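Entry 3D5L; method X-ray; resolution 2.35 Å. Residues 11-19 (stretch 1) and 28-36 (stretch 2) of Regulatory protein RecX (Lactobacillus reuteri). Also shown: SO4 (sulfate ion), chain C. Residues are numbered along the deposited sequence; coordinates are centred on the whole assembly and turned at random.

Stretch 1 11-19: AQKRKGRYN
Stretch 2, residues 28-36: FPVAESVLI

An antiparallel strand pair alternates hydrogen-bonded and non-hydrogen-bonded positions, and residues 11-19 and 28-36 of RecX illustrate how, along with that alternation, successive side chains fall on opposite faces. Gln-12 (phi/psi -73/178; chi1 m, chi2 t) makes three hydrogen bonds: its N donates to Arg-17 O (3.2 Å), while its NE2 donates to Asn-19 OD1 (3.0 Å) and to O1 of a sulfate (2.9 Å), probably from the crystallisation liquor. Lys-13, Arg-14 and Lys-15 make no contact with stretch 2. A type II turn from Arg-14 to Arg-17 reverses the chain; Gly-16, at 108/-20, occupies a conformation in which a CB would jam against the preceding carbonyl. Gly-16 O accepts from Glu-32 N (2.8 Å).

Strand 17-19 then runs against strand 28-31 at 157°, their axes approaching to 4.8 Å. Arg-17 (-127/154) faces Ala-31 as a non-hydrogen-bonded pair, CA to CA 4.5 Å. Its side chain (chi1 -43°, chi2 -94°, chi3 -52°) reaches across toward stretch 2 so that one guanidinium face covers Ala-31 N, 3.3 Å from Arg-17 NH1; both are donors, so this is packing without a hydrogen bond. Arg-17 NE and Arg-17 NH2 each donate to sulfate O1 (3.1 and 3.0 Å).

Tyr-18 (-134/151) supplies the hydrogen-bonded pair: Tyr-18 N to Val-30 O and Val-30 N to Tyr-18 O, both 3.1 Å. On the face shared with Val-30, its ring (chi1 -60°, chi2 -92°) meets Glu-32 CG at its edge, 3.9 Å from Tyr-18 CE2, and Tyr-18 CD2 lies 4.1 Å from Leu-35 CD1. The helix carrying these two partners begins at Glu-32, with Ala-31 as N-cap.

Asn-19 (-101/128; chi1 m) returns to the Arg-17 face, opposite Pro-29, CA to CA 4.6 Å.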

# COMPACT_ATOMS: atom_id res chain seq x y z
N ALA A 11 -1.13 -31.25 13.28
CA ALA A 11 -1.60 -29.89 13.10
C ALA A 11 -1.54 -29.21 14.45
O ALA A 11 -1.85 -29.81 15.47
CB ALA A 11 -3.03 -29.89 12.57
N GLN A 12 -1.12 -27.95 14.47
CA GLN A 12 -1.07 -27.22 15.72
C GLN A 12 -2.52 -26.92 16.06
O GLN A 12 -3.42 -27.25 15.29
CB GLN A 12 -0.27 -25.92 15.54
CG GLN A 12 1.11 -26.14 14.95
CD GLN A 12 1.98 -24.89 15.02
OE1 GLN A 12 1.47 -23.77 15.05
NE2 GLN A 12 3.30 -25.08 15.02
N LYS A 13 -2.76 -26.28 17.20
CA LYS A 13 -4.12 -25.95 17.60
C LYS A 13 -4.78 -25.02 16.58
O LYS A 13 -5.93 -25.22 16.20
CB LYS A 13 -4.12 -25.31 19.00
CG LYS A 13 -5.50 -25.01 19.55
CD LYS A 13 -5.42 -24.44 20.96
CE LYS A 13 -6.81 -24.23 21.55
NZ LYS A 13 -7.60 -25.52 21.64
N ARG A 14 -4.05 -24.00 16.14
CA ARG A 14 -4.58 -23.06 15.15
C ARG A 14 -4.17 -23.53 13.75
O ARG A 14 -3.04 -23.95 13.55
CB ARG A 14 -4.03 -21.66 15.43
CG ARG A 14 -4.04 -21.29 16.90
CD ARG A 14 -5.25 -20.46 17.28
NE ARG A 14 -5.25 -19.18 16.57
CZ ARG A 14 -5.55 -18.01 17.13
NH1 ARG A 14 -5.86 -17.94 18.42
NH2 ARG A 14 -5.53 -16.90 16.39
N LYS A 15 -5.09 -23.45 12.80
CA LYS A 15 -4.83 -23.89 11.43
C LYS A 15 -3.73 -23.12 10.68
O LYS A 15 -3.48 -21.94 10.94
CB LYS A 15 -6.12 -23.81 10.61
CG LYS A 15 -6.68 -22.40 10.45
CD LYS A 15 -8.13 -22.43 9.95
CE LYS A 15 -8.67 -21.03 9.70
NZ LYS A 15 -7.89 -20.36 8.62
N GLY A 16 -3.09 -23.82 9.76
CA GLY A 16 -2.06 -23.21 8.94
C GLY A 16 -0.63 -23.62 9.22
O GLY A 16 0.24 -23.44 8.36
N ARG A 17 -0.39 -24.15 10.41
CA ARG A 17 0.96 -24.55 10.80
C ARG A 17 0.96 -26.00 11.28
O ARG A 17 -0.07 -26.48 11.77
CB ARG A 17 1.46 -23.67 11.94
CG ARG A 17 1.16 -22.19 11.80
CD ARG A 17 2.31 -21.47 11.18
NE ARG A 17 3.57 -21.75 11.87
CZ ARG A 17 4.76 -21.55 11.32
NH1 ARG A 17 4.83 -21.07 10.08
NH2 ARG A 17 5.87 -21.86 11.98
N TYR A 18 2.11 -26.67 11.15
CA TYR A 18 2.24 -28.06 11.55
C TYR A 18 3.50 -28.34 12.36
O TYR A 18 4.51 -27.66 12.20
CB TYR A 18 2.26 -28.96 10.32
CG TYR A 18 1.02 -28.86 9.48
CD1 TYR A 18 -0.07 -29.71 9.69
CD2 TYR A 18 0.90 -27.87 8.50
CE1 TYR A 18 -1.24 -29.59 8.94
CE2 TYR A 18 -0.25 -27.73 7.75
CZ TYR A 18 -1.32 -28.60 7.97
OH TYR A 18 -2.46 -28.48 7.19
N ASN A 19 3.41 -29.34 13.23
CA ASN A 19 4.55 -29.75 14.04
C ASN A 19 5.12 -31.00 13.38
O ASN A 19 4.39 -31.95 13.11
CB ASN A 19 4.13 -30.06 15.48
CG ASN A 19 3.62 -28.84 16.22
OD1 ASN A 19 4.20 -27.76 16.12
ND2 ASN A 19 2.55 -29.01 16.99
N PHE A 28 10.59 -29.47 14.27
CA PHE A 28 10.34 -28.08 13.91
C PHE A 28 8.97 -27.84 13.31
O PHE A 28 8.28 -28.78 12.91
CB PHE A 28 11.43 -27.59 12.94
CG PHE A 28 11.53 -28.39 11.68
CD1 PHE A 28 10.68 -28.15 10.61
CD2 PHE A 28 12.47 -29.42 11.58
CE1 PHE A 28 10.77 -28.91 9.45
CE2 PHE A 28 12.56 -30.18 10.42
CZ PHE A 28 11.71 -29.92 9.35
N PRO A 29 8.54 -26.57 13.24
CA PRO A 29 7.23 -26.27 12.68
C PRO A 29 7.38 -25.70 11.27
O PRO A 29 8.42 -25.14 10.93
CB PRO A 29 6.71 -25.23 13.64
CG PRO A 29 7.94 -24.35 13.76
CD PRO A 29 9.11 -25.36 13.86
N VAL A 30 6.35 -25.85 10.46
CA VAL A 30 6.39 -25.33 9.11
C VAL A 30 5.03 -24.81 8.74
O VAL A 30 4.02 -25.40 9.10
CB VAL A 30 6.80 -26.43 8.10
CG1 VAL A 30 8.29 -26.72 8.21
CG2 VAL A 30 6.01 -27.70 8.35
N ALA A 31 5.00 -23.67 8.06
CA ALA A 31 3.75 -23.09 7.60
C ALA A 31 3.27 -24.10 6.56
O ALA A 31 4.05 -24.92 6.07
CB ALA A 31 4.00 -21.72 6.93
N GLU A 32 1.99 -24.05 6.22
CA GLU A 32 1.47 -24.98 5.24
C GLU A 32 2.21 -24.86 3.90
O GLU A 32 2.62 -25.88 3.33
CB GLU A 32 -0.03 -24.73 5.02
CG GLU A 32 -0.73 -25.88 4.33
CD GLU A 32 -2.20 -25.60 4.09
OE1 GLU A 32 -2.87 -25.12 5.03
OE2 GLU A 32 -2.67 -25.85 2.96
N SER A 33 2.40 -23.64 3.40
CA SER A 33 3.08 -23.41 2.12
C SER A 33 4.49 -23.99 2.06
O SER A 33 4.97 -24.35 0.99
CB SER A 33 3.14 -21.91 1.78
OG SER A 33 4.21 -21.24 2.46
N VAL A 34 5.15 -24.06 3.21
CA VAL A 34 6.51 -24.61 3.26
C VAL A 34 6.42 -26.14 3.26
O VAL A 34 7.27 -26.83 2.68
CB VAL A 34 7.24 -24.17 4.53
CG1 VAL A 34 8.59 -24.86 4.63
CG2 VAL A 34 7.41 -22.66 4.52
N LEU A 35 5.39 -26.65 3.91
CA LEU A 35 5.18 -28.09 3.98
C LEU A 35 4.94 -28.59 2.56
O LEU A 35 5.41 -29.66 2.18
CB LEU A 35 3.97 -28.39 4.85
CG LEU A 35 3.58 -29.86 4.95
CD1 LEU A 35 3.45 -30.26 6.41
CD2 LEU A 35 2.27 -30.10 4.19
N ILE A 36 4.22 -27.79 1.77
CA ILE A 36 3.92 -28.13 0.39
C ILE A 36 5.15 -27.90 -0.49
O ILE A 36 5.49 -28.73 -1.33
CB ILE A 36 2.77 -27.27 -0.16
CG1 ILE A 36 1.50 -27.52 0.64
CG2 ILE A 36 2.55 -27.59 -1.64
CD1 ILE A 36 0.38 -26.54 0.33
S SO4 C . 5.59 -21.72 15.55
O1 SO4 C . 4.75 -22.56 14.67
O2 SO4 C . 6.16 -22.58 16.60
O3 SO4 C . 4.77 -20.66 16.17
O4 SO4 C . 6.65 -21.07 14.76